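Local structure of NAD(P)H-flavin oxidoreductase (Agrobacterium tumefaciens str. C58, 2FRE) at residues Trp67-Glu72 / Glu145-Pro150; Leu89-Arg94 / Phe112-Ala117; Ser29-Glu34 / Val159-Leu164. The protein probably catalyses the NAD(P)H-dependent reduction of flavin or related acceptors, as a dimeric FMN-containing oxidoreductase of the nitroreductase family. All coordinates share one frame; numbering follows the deposited sequence.

Contact 1 (Trp67-Glu72 / Glu145-Pro150)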
loop_
_atom_site.group_PDB
_atom_site.type_symbol
_atom_site.label_atom_id
_atom_site.label_comp_id
_atom_site.label_asym_id
_atom_site.label_seq_id
_atom_site.Cartn_x
_atom_site.Cartn_y
_atom_site.Cartn_z
ATOM N N TRP A 67 -17.325 -8.627 -18.826
ATOM C CA TRP A 67 -16.370 -7.603 -19.189
ATOM C C TRP A 67 -17.046 -6.247 -19.461
ATOM O O TRP A 67 -16.643 -5.242 -18.899
ATOM C CB TRP A 67 -15.560 -8.053 -20.393
ATOM C CG TRP A 67 -14.572 -7.062 -20.851
ATOM C CD1 TRP A 67 -14.650 -6.287 -21.955
ATOM C CD2 TRP A 67 -13.364 -6.693 -20.182
ATOM N NE1 TRP A 67 -13.552 -5.469 -22.035
ATOM C CE2 TRP A 67 -12.741 -5.707 -20.966
ATOM C CE3 TRP A 67 -12.737 -7.116 -19.002
ATOM C CZ2 TRP A 67 -11.516 -5.143 -20.617
ATOM C CZ3 TRP A 67 -11.519 -6.570 -18.671
ATOM C CH2 TRP A 67 -10.931 -5.580 -19.461
ATOM N N PRO A 68 -18.093 -6.216 -20.310
ATOM C CA PRO A 68 -18.682 -4.900 -20.615
ATOM C C PRO A 68 -19.293 -4.185 -19.411
ATOM O O PRO A 68 -19.279 -2.935 -19.337
ATOM C CB PRO A 68 -19.763 -5.207 -21.665
ATOM C CG PRO A 68 -19.928 -6.672 -21.707
ATOM C CD PRO A 68 -18.744 -7.313 -21.052
ATOM N N LEU A 69 -19.808 -4.962 -18.466
ATOM C CA LEU A 69 -20.302 -4.390 -17.230
ATOM C C LEU A 69 -19.158 -3.746 -16.454
ATOM O O LEU A 69 -19.300 -2.634 -15.941
ATOM C CB LEU A 69 -20.993 -5.448 -16.383
ATOM C CG LEU A 69 -21.343 -5.023 -14.947
ATOM C CD1 LEU A 69 -22.359 -3.859 -14.915
ATOM C CD2 LEU A 69 -21.871 -6.232 -14.223
ATOM N N PHE A 70 -18.037 -4.448 -16.346
ATOM C CA PHE A 70 -16.877 -3.904 -15.647
ATOM C C PHE A 70 -16.377 -2.629 -16.325
ATOM O O PHE A 70 -16.027 -1.677 -15.655
ATOM C CB PHE A 70 -15.757 -4.947 -15.546
ATOM C CG PHE A 70 -15.909 -5.884 -14.384
ATOM C CD1 PHE A 70 -17.003 -6.725 -14.282
ATOM C CD2 PHE A 70 -14.945 -5.926 -13.374
ATOM C CE1 PHE A 70 -17.155 -7.599 -13.172
ATOM C CE2 PHE A 70 -15.092 -6.800 -12.278
ATOM C CZ PHE A 70 -16.181 -7.621 -12.178
ATOM N N VAL A 71 -16.376 -2.604 -17.655
ATOM C CA VAL A 71 -15.981 -1.398 -18.390
ATOM C C VAL A 71 -16.934 -0.218 -18.109
ATOM O O VAL A 71 -16.492 0.911 -17.868
ATOM C CB VAL A 71 -15.939 -1.641 -19.901
ATOM C CG1 VAL A 71 -15.758 -0.332 -20.649
ATOM C CG2 VAL A 71 -14.811 -2.629 -20.273
ATOM N N GLU A 72 -18.237 -0.472 -18.107
ATOM C CA GLU A 72 -19.193 0.641 -18.049
ATOM C C GLU A 72 -19.359 1.182 -16.633
ATOM O O GLU A 72 -19.975 2.233 -16.456
ATOM C CB GLU A 72 -20.529 0.256 -18.690
ATOM C CG GLU A 72 -21.410 -0.609 -17.848
ATOM C CD GLU A 72 -22.632 -1.099 -18.604
ATOM O OE1 GLU A 72 -23.385 -0.268 -19.178
ATOM O OE2 GLU A 72 -22.843 -2.329 -18.601
ATOM N N GLU A 145 -23.974 -1.862 -6.219
ATOM C CA GLU A 145 -25.258 -2.438 -6.598
ATOM C C GLU A 145 -25.072 -3.568 -7.611
ATOM O O GLU A 145 -25.586 -4.659 -7.412
ATOM C CB GLU A 145 -26.154 -1.355 -7.191
ATOM C CG GLU A 145 -27.556 -1.814 -7.505
ATOM C CD GLU A 145 -28.286 -2.340 -6.273
ATOM O OE1 GLU A 145 -28.039 -1.815 -5.155
ATOM O OE2 GLU A 145 -29.105 -3.281 -6.427
ATOM N N LYS A 146 -24.333 -3.305 -8.690
ATOM C CA LYS A 146 -24.200 -4.268 -9.788
ATOM C C LYS A 146 -23.328 -5.480 -9.448
ATOM O O LYS A 146 -23.514 -6.551 -10.031
ATOM C CB LYS A 146 -23.655 -3.589 -11.054
ATOM C CG LYS A 146 -24.588 -2.577 -11.693
ATOM C CD LYS A 146 -25.753 -3.217 -12.461
ATOM C CE LYS A 146 -26.400 -2.188 -13.407
ATOM N NZ LYS A 146 -27.751 -2.558 -13.913
ATOM N N LEU A 147 -22.366 -5.317 -8.539
ATOM C CA LEU A 147 -21.451 -6.412 -8.193
ATOM C C LEU A 147 -21.784 -7.063 -6.851
ATOM O O LEU A 147 -21.014 -7.884 -6.351
ATOM C CB LEU A 147 -19.982 -5.944 -8.219
ATOM C CG LEU A 147 -19.506 -5.347 -9.562
ATOM C CD1 LEU A 147 -18.043 -5.094 -9.540
ATOM C CD2 LEU A 147 -19.849 -6.243 -10.780
ATOM N N ASP A 148 -22.938 -6.707 -6.293
ATOM C CA ASP A 148 -23.473 -7.344 -5.083
ATOM C C ASP A 148 -22.531 -7.193 -3.903
ATOM O O ASP A 148 -22.290 -8.145 -3.167
ATOM C CB ASP A 148 -23.749 -8.833 -5.315
ATOM C CG ASP A 148 -24.759 -9.078 -6.415
ATOM O OD1 ASP A 148 -25.729 -8.294 -6.504
ATOM O OD2 ASP A 148 -24.574 -10.054 -7.190
ATOM N N ILE A 149 -21.992 -5.994 -3.727
ATOM C CA ILE A 149 -21.109 -5.758 -2.615
ATOM C C ILE A 149 -21.979 -5.565 -1.381
ATOM O O ILE A 149 -22.893 -4.743 -1.417
ATOM C CB ILE A 149 -20.205 -4.560 -2.880
ATOM C CG1 ILE A 149 -19.272 -4.910 -4.054
ATOM C CG2 ILE A 149 -19.416 -4.181 -1.596
ATOM C CD1 ILE A 149 -18.587 -3.751 -4.640
ATOM N N PRO A 150 -21.707 -6.327 -0.300
ATOM C CA PRO A 150 -22.552 -6.261 0.895
ATOM C C PRO A 150 -22.329 -4.978 1.662
ATOM O O PRO A 150 -21.347 -4.278 1.426
ATOM C CB PRO A 150 -22.087 -7.463 1.736
ATOM C CG PRO A 150 -21.107 -8.211 0.875
ATOM C CD PRO A 150 -20.595 -7.271 -0.113
#
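Leu147 is held in two ways: its backbone hydrogen-bonds to the second subunit, and its side chain points at Leu69 and Phe70 of helix 67-72. The meeting belongs to the helical layer of the nitroreductase fold, where helix 67-72 and the end of helix 140-146 come together over the central antiparallel sheet. Phe70 and Leu147 both rest on Val58 of strand 55-61, and Gly193 of the second subunit packs on both of them.

Between 67-72 and 145-150 the contact is apolar and small, burying 172 Å² in all. Leu147 is the first residue past helix 140-146 to leave helical geometry. Its chi1 of -57°, with CG anti to the carbonyl carbon, sends the branched end toward helix 67-72. Leu147 CD2 does most of the work, touching Phe70 CE1 at 3.8 Å and Leu69 CD2 at 4.0 Å. Leu147 CD1 lies 4.1 Å from Phe70 CZ. Leu147 CD2 comes to the Phe70 ring obliquely, whereas the Leu69 and Leu147 side chains run antiparallel alongside one another. Toward solvent, the aliphatic base of Lys146 completes the patch. Its chain bends at chi2 (-75°), and Lys146 NZ ends 6.8 Å from Glu72 OE2, too far for a salt bridge. What Lys146 gives Leu69 is carbon: CB and CG each lie 4.1 Å from Leu69 CD1.

Contact 2 (Leu89-Arg94 / Phe112-Ala117). With FMN (flavin mononucleotide), chain D.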
loop_
_atom_site.group_PDB
_atom_site.type_symbol
_atom_site.label_atom_id
_atom_site.label_comp_id
_atom_site.label_asym_id
_atom_site.label_seq_id
_atom_site.Cartn_x
_atom_site.Cartn_y
_atom_site.Cartn_z
ATOM N N LEU A 89 -10.583 -5.001 -12.358
ATOM C CA LEU A 89 -11.041 -5.415 -11.057
ATOM C C LEU A 89 -11.266 -4.218 -10.141
ATOM O O LEU A 89 -10.782 -3.122 -10.408
ATOM C CB LEU A 89 -10.033 -6.396 -10.426
ATOM C CG LEU A 89 -8.618 -5.896 -10.098
ATOM C CD1 LEU A 89 -8.539 -5.191 -8.745
ATOM C CD2 LEU A 89 -7.639 -7.072 -10.091
ATOM N N PHE A 90 -12.001 -4.450 -9.063
ATOM C CA PHE A 90 -12.226 -3.439 -8.051
ATOM C C PHE A 90 -11.649 -3.911 -6.722
ATOM O O PHE A 90 -11.835 -5.067 -6.288
ATOM C CB PHE A 90 -13.714 -3.051 -7.990
ATOM C CG PHE A 90 -14.215 -2.499 -9.285
ATOM C CD1 PHE A 90 -13.971 -1.161 -9.628
ATOM C CD2 PHE A 90 -14.845 -3.319 -10.201
ATOM C CE1 PHE A 90 -14.391 -0.653 -10.851
ATOM C CE2 PHE A 90 -15.260 -2.831 -11.433
ATOM C CZ PHE A 90 -15.027 -1.491 -11.768
ATOM N N VAL A 91 -10.900 -3.009 -6.105
ATOM C CA VAL A 91 -10.355 -3.227 -4.791
ATOM C C VAL A 91 -11.346 -2.680 -3.765
ATOM O O VAL A 91 -11.727 -1.522 -3.797
ATOM C CB VAL A 91 -8.987 -2.566 -4.594
ATOM C CG1 VAL A 91 -8.485 -2.856 -3.185
ATOM C CG2 VAL A 91 -7.993 -3.041 -5.635
ATOM N N ILE A 92 -11.766 -3.560 -2.875
ATOM C CA ILE A 92 -12.818 -3.298 -1.922
ATOM C C ILE A 92 -12.233 -3.538 -0.546
ATOM O O ILE A 92 -11.270 -4.295 -0.421
ATOM C CB ILE A 92 -13.975 -4.281 -2.189
ATOM C CG1 ILE A 92 -14.603 -3.956 -3.535
ATOM C CG2 ILE A 92 -15.029 -4.263 -1.079
ATOM C CD1 ILE A 92 -15.028 -5.168 -4.243
ATOM N N SER A 93 -12.795 -2.916 0.484
ATOM C CA SER A 93 -12.391 -3.238 1.862
ATOM C C SER A 93 -13.569 -3.258 2.825
ATOM O O SER A 93 -14.505 -2.472 2.695
ATOM C CB SER A 93 -11.334 -2.262 2.377
ATOM O OG SER A 93 -11.870 -0.964 2.519
ATOM N N ARG A 94 -13.475 -4.141 3.807
ATOM C CA ARG A 94 -14.467 -4.237 4.892
ATOM C C ARG A 94 -14.200 -3.089 5.863
ATOM O O ARG A 94 -13.104 -2.990 6.395
ATOM C CB ARG A 94 -14.343 -5.591 5.596
ATOM C CG ARG A 94 -15.536 -5.954 6.471
ATOM C CD ARG A 94 -15.391 -7.303 7.157
ATOM N NE ARG A 94 -16.711 -7.924 7.321
ATOM C CZ ARG A 94 -17.043 -9.172 6.975
ATOM N NH1 ARG A 94 -16.158 -10.016 6.460
ATOM N NH2 ARG A 94 -18.287 -9.584 7.168
ATOM N N PHE A 112 -6.217 2.062 4.444
ATOM C CA PHE A 112 -4.770 2.015 4.508
ATOM C C PHE A 112 -4.260 0.607 4.155
ATOM O O PHE A 112 -3.360 0.412 3.295
ATOM C CB PHE A 112 -4.355 2.489 5.915
ATOM C CG PHE A 112 -2.862 2.542 6.148
ATOM C CD1 PHE A 112 -2.138 3.629 5.738
ATOM C CD2 PHE A 112 -2.202 1.503 6.807
ATOM C CE1 PHE A 112 -0.766 3.706 5.990
ATOM C CE2 PHE A 112 -0.835 1.567 7.035
ATOM C CZ PHE A 112 -0.120 2.669 6.618
ATOM N N ASP A 113 -4.843 -0.393 4.808
ATOM C CA ASP A 113 -4.418 -1.764 4.632
ATOM C C ASP A 113 -4.714 -2.261 3.201
ATOM O O ASP A 113 -3.899 -2.913 2.579
ATOM C CB ASP A 113 -5.116 -2.654 5.677
ATOM C CG ASP A 113 -4.516 -2.511 7.109
ATOM O OD1 ASP A 113 -3.364 -2.051 7.274
ATOM O OD2 ASP A 113 -5.209 -2.897 8.084
ATOM N N ALA A 114 -5.872 -1.909 2.676
ATOM C CA ALA A 114 -6.224 -2.155 1.274
ATOM C C ALA A 114 -5.194 -1.560 0.286
ATOM O O ALA A 114 -4.884 -2.171 -0.725
ATOM C CB ALA A 114 -7.635 -1.617 0.983
ATOM N N GLY A 115 -4.661 -0.381 0.607
ATOM C CA GLY A 115 -3.613 0.268 -0.193
ATOM C C GLY A 115 -2.316 -0.510 -0.241
ATOM O O GLY A 115 -1.674 -0.614 -1.302
ATOM N N ALA A 116 -1.921 -1.061 0.908
ATOM C CA ALA A 116 -0.800 -1.992 0.963
ATOM C C ALA A 116 -1.005 -3.215 0.054
ATOM O O ALA A 116 -0.103 -3.630 -0.661
ATOM C CB ALA A 116 -0.522 -2.425 2.407
ATOM N N ALA A 117 -2.197 -3.796 0.093
ATOM C CA ALA A 117 -2.550 -4.900 -0.798
ATOM C C ALA A 117 -2.514 -4.466 -2.281
ATOM O O ALA A 117 -2.042 -5.199 -3.157
ATOM C CB ALA A 117 -3.909 -5.434 -0.429
HETATM N N1 FMN D . 1.601 -5.213 15.386
HETATM C C2 FMN D . 1.667 -5.033 16.763
HETATM O O2 FMN D . 2.397 -5.791 17.396
HETATM N N3 FMN D . 1.007 -4.002 17.374
HETATM C C4 FMN D . 0.220 -3.145 16.636
HETATM O O4 FMN D . -0.152 -2.069 17.125
HETATM C C4A FMN D . 0.137 -3.345 15.258
HETATM N N5 FMN D . -0.638 -2.508 14.480
HETATM C C5A FMN D . -0.657 -2.661 13.107
HETATM C C6 FMN D . -1.401 -1.785 12.330
HETATM C C7 FMN D . -1.430 -1.911 10.935
HETATM C C7M FMN D . -1.810 -0.675 10.170
HETATM C C8 FMN D . -0.701 -2.923 10.312
HETATM C C8M FMN D . -0.234 -2.770 8.872
HETATM C C9 FMN D . 0.023 -3.804 11.095
HETATM C C9A FMN D . 0.039 -3.677 12.488
HETATM N N10 FMN D . 0.767 -4.567 13.249
HETATM C C10 FMN D . 0.832 -4.373 14.634
HETATM C "C1'" FMN D . 1.241 -5.867 12.660
HETATM C "C2'" FMN D . 0.228 -6.793 11.976
HETATM O "O2'" FMN D . -0.419 -7.631 12.948
HETATM C "C3'" FMN D . 0.945 -7.686 10.964
HETATM O "O3'" FMN D . 1.484 -6.878 9.933
HETATM C "C4'" FMN D . 0.013 -8.783 10.397
HETATM O "O4'" FMN D . -0.311 -9.741 11.406
HETATM C "C5'" FMN D . 0.600 -9.538 9.229
HETATM O "O5'" FMN D . 1.854 -10.049 9.565
HETATM P P FMN D . 3.187 -9.752 8.725
HETATM O O1P FMN D . 3.122 -10.447 7.407
HETATM O O2P FMN D . 3.276 -8.261 8.549
HETATM O O3P FMN D . 4.360 -10.322 9.466
#
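The Phe112 ring meets the dimethylbenzene end of FMN and Trp118 of the second subunit, and the helical turn that carries it packs on strand 87-98 through Ala114. FMN C7M comes to the ring obliquely, 4.0 Å from Phe112 CE2, while the ring planes of Phe112 and Trp118 are inclined by about 15°. The Asp113 carboxylate turns OD1 to the flavin methyls, 3.6 Å from both FMN C7M and FMN C8M. Its other oxygen, OD2, is hydrogen-bonded to Thr109 OG1 and Ala49 N, which fixes the rotation of the group.

From the same turn, Ala114 points toward strand 87-98. Its CB sits 4.0 Å from Ser93 CB and 4.4 Å from Val91 CG1, and the smallness of the methyl lets the helix lie near the strand, with the CA atoms of Ser93 and Ala114 6.3 Å apart. Ser93 meets the helix with carbon, because chi1 of 67° turns its buried OG to a hydrogen bond with Glu156 OE2. Ala116 packs on Phe119 of the second subunit. A flavin pocket built from both subunits, with the long helix 110-127 lying between sheet and dimer partner, is characteristic of the FMN-dependent nitroreductase fold.

Contact 3 (Ser29-Glu34 / Val159-Leu164)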
loop_
_atom_site.group_PDB
_atom_site.type_symbol
_atom_site.label_atom_id
_atom_site.label_comp_id
_atom_site.label_asym_id
_atom_site.label_seq_id
_atom_site.Cartn_x
_atom_site.Cartn_y
_atom_site.Cartn_z
ATOM N N SER A 29 -4.811 -8.112 -25.024
ATOM C CA SER A 29 -4.561 -9.554 -25.098
ATOM C C SER A 29 -5.128 -10.242 -23.873
ATOM O O SER A 29 -5.314 -9.600 -22.844
ATOM C CB SER A 29 -3.064 -9.823 -25.190
ATOM O OG SER A 29 -2.391 -9.313 -24.053
ATOM N N PRO A 30 -5.401 -11.551 -23.970
ATOM C CA PRO A 30 -5.784 -12.309 -22.773
ATOM C C PRO A 30 -4.620 -12.502 -21.797
ATOM O O PRO A 30 -3.495 -12.710 -22.228
ATOM C CB PRO A 30 -6.239 -13.665 -23.334
ATOM C CG PRO A 30 -5.625 -13.777 -24.671
ATOM C CD PRO A 30 -5.375 -12.392 -25.182
HETATM N N MSE A 31 -4.888 -12.411 -20.498
HETATM C CA MSE A 31 -3.889 -12.734 -19.487
HETATM C C MSE A 31 -4.172 -14.126 -18.962
HETATM O O MSE A 31 -5.305 -14.429 -18.619
HETATM C CB MSE A 31 -3.947 -11.779 -18.297
HETATM C CG MSE A 31 -2.988 -12.169 -17.182
HETATM SE SE MSE A 31 -3.133 -11.011 -15.594
HETATM C CE MSE A 31 -2.602 -9.309 -16.459
ATOM N N PRO A 32 -3.144 -14.975 -18.878
ATOM C CA PRO A 32 -3.394 -16.313 -18.343
ATOM C C PRO A 32 -4.101 -16.259 -16.988
ATOM O O PRO A 32 -3.793 -15.381 -16.161
ATOM C CB PRO A 32 -1.988 -16.912 -18.241
ATOM C CG PRO A 32 -1.217 -16.225 -19.292
ATOM C CD PRO A 32 -1.741 -14.804 -19.285
ATOM N N LYS A 33 -5.076 -17.140 -16.772
ATOM C CA LYS A 33 -5.825 -17.136 -15.501
ATOM C C LYS A 33 -4.895 -17.220 -14.285
ATOM O O LYS A 33 -5.123 -16.509 -13.281
ATOM C CB LYS A 33 -6.879 -18.257 -15.458
ATOM C CG LYS A 33 -8.310 -17.818 -15.893
ATOM C CD LYS A 33 -8.383 -17.402 -17.352
ATOM C CE LYS A 33 -9.749 -16.792 -17.753
ATOM N NZ LYS A 33 -10.922 -17.329 -16.978
ATOM N N GLU A 34 -3.861 -18.071 -14.368
ATOM C CA GLU A 34 -2.917 -18.270 -13.243
ATOM C C GLU A 34 -2.106 -17.009 -12.924
ATOM O O GLU A 34 -1.732 -16.777 -11.755
ATOM C CB GLU A 34 -1.948 -19.430 -13.513
ATOM C CG GLU A 34 -1.191 -19.919 -12.246
ATOM C CD GLU A 34 0.107 -20.704 -12.534
ATOM O OE1 GLU A 34 1.101 -20.116 -13.037
ATOM O OE2 GLU A 34 0.139 -21.909 -12.218
ATOM N N VAL A 159 -8.942 -1.153 -10.900
ATOM C CA VAL A 159 -7.606 -1.459 -11.378
ATOM C C VAL A 159 -7.696 -2.105 -12.739
ATOM O O VAL A 159 -8.421 -3.089 -12.916
ATOM C CB VAL A 159 -6.862 -2.413 -10.428
ATOM C CG1 VAL A 159 -5.476 -2.696 -10.946
ATOM C CG2 VAL A 159 -6.791 -1.823 -9.020
ATOM N N ALA A 160 -6.960 -1.532 -13.687
ATOM C CA ALA A 160 -6.783 -2.082 -15.017
ATOM C C ALA A 160 -5.371 -2.690 -15.080
ATOM O O ALA A 160 -4.387 -2.048 -14.660
ATOM C CB ALA A 160 -6.925 -0.995 -16.036
ATOM N N ILE A 161 -5.285 -3.928 -15.571
ATOM C CA ILE A 161 -4.022 -4.623 -15.728
ATOM C C ILE A 161 -3.903 -5.182 -17.137
ATOM O O ILE A 161 -4.862 -5.719 -17.680
ATOM C CB ILE A 161 -3.862 -5.803 -14.743
ATOM C CG1 ILE A 161 -4.469 -5.483 -13.368
ATOM C CG2 ILE A 161 -2.361 -6.161 -14.620
ATOM C CD1 ILE A 161 -4.530 -6.696 -12.406
ATOM N N GLY A 162 -2.716 -5.054 -17.723
ATOM C CA GLY A 162 -2.500 -5.524 -19.077
ATOM C C GLY A 162 -1.060 -5.415 -19.508
ATOM O O GLY A 162 -0.154 -5.139 -18.702
ATOM N N THR A 163 -0.855 -5.658 -20.790
ATOM C CA THR A 163 0.456 -5.617 -21.394
ATOM C C THR A 163 0.603 -4.342 -22.211
ATOM O O THR A 163 -0.224 -4.049 -23.081
ATOM C CB THR A 163 0.668 -6.833 -22.286
ATOM O OG1 THR A 163 0.567 -8.024 -21.486
ATOM C CG2 THR A 163 2.029 -6.780 -22.962
ATOM N N LEU A 164 1.669 -3.601 -21.916
ATOM C CA LEU A 164 1.921 -2.296 -22.500
ATOM C C LEU A 164 2.101 -2.421 -24.000
ATOM O O LEU A 164 2.658 -3.405 -24.477
ATOM C CB LEU A 164 3.181 -1.672 -21.876
ATOM C CG LEU A 164 3.601 -0.256 -22.316
ATOM C CD1 LEU A 164 2.557 0.781 -21.974
ATOM C CD2 LEU A 164 4.935 0.149 -21.688
HETATM O O HOH W 1 -1.881 -9.099 -21.073
#
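Two nearly straight torsions and one bend carry the end of Met31, a selenomethionine in this model, to Ile161. CG is anti to the backbone N (chi1 175°) and the next bond is extended as well (chi2 -176°), which drives the side chain straight out from the loop. The turn at chi3 (-62°) then swings the terminal methyl across the Ile161 side chain. Met31 CE ends 3.7 Å from Ile161 CG2 and 4.1 Å from Ile161 CB, so the branch point and its short methyl take the contact. The same methyl, Met31 CE, lies 4.4 Å from Gly162 N, close by the strand backbone.

In the fold, this joins the loop before helix 33-44, with Pro32 at its N-cap position, to the last part of strand 153-162, which pairs antiparallel with both 87-98 and 131-135 in the central sheet of the nitroreductase. Ile161 also packs on Leu121 and Ala125 of helix 110-127, making it part of the buried layer between sheet and helix.

Beyond Gly162 the contact becomes polar. Ser29 and Thr163 point toward each other, but Ser29 OG and Thr163 OG1 stay 4.1 Å apart and a water bridges the gap. That water donates to Ser29 OG at 3.0 Å and is hydrogen-bonded to Thr163 OG1 at 2.7 Å. Ser29 OG has a second partner in Asp27 OD1, while the Ser29 carbonyl oxygen takes a hydrogen bond from Ser86 OG.

From the N terminus, the chain opens contact 3 at 29-34, where helix 33-44 begins, then contact 1 at helix 67-72. Strand 87-98 and helix 110-127 close contact 2 first, as the innermost loop. Contact 1 closes next at the end of helix 140-146, and contact 3 last, on strand 153-162, so the three nest without crossing. Contact 2 is the hub: Phe70 CD2 lies 3.7 Å from Phe90 CE2, and toward contact 3, Leu89 O and Val159 N form a probable hydrogen bond of 2.7 Å between neighbouring strands. Contacts 1 and 3 do not touch, their nearest atoms being about 6 Å apart. All three reach the second subunit.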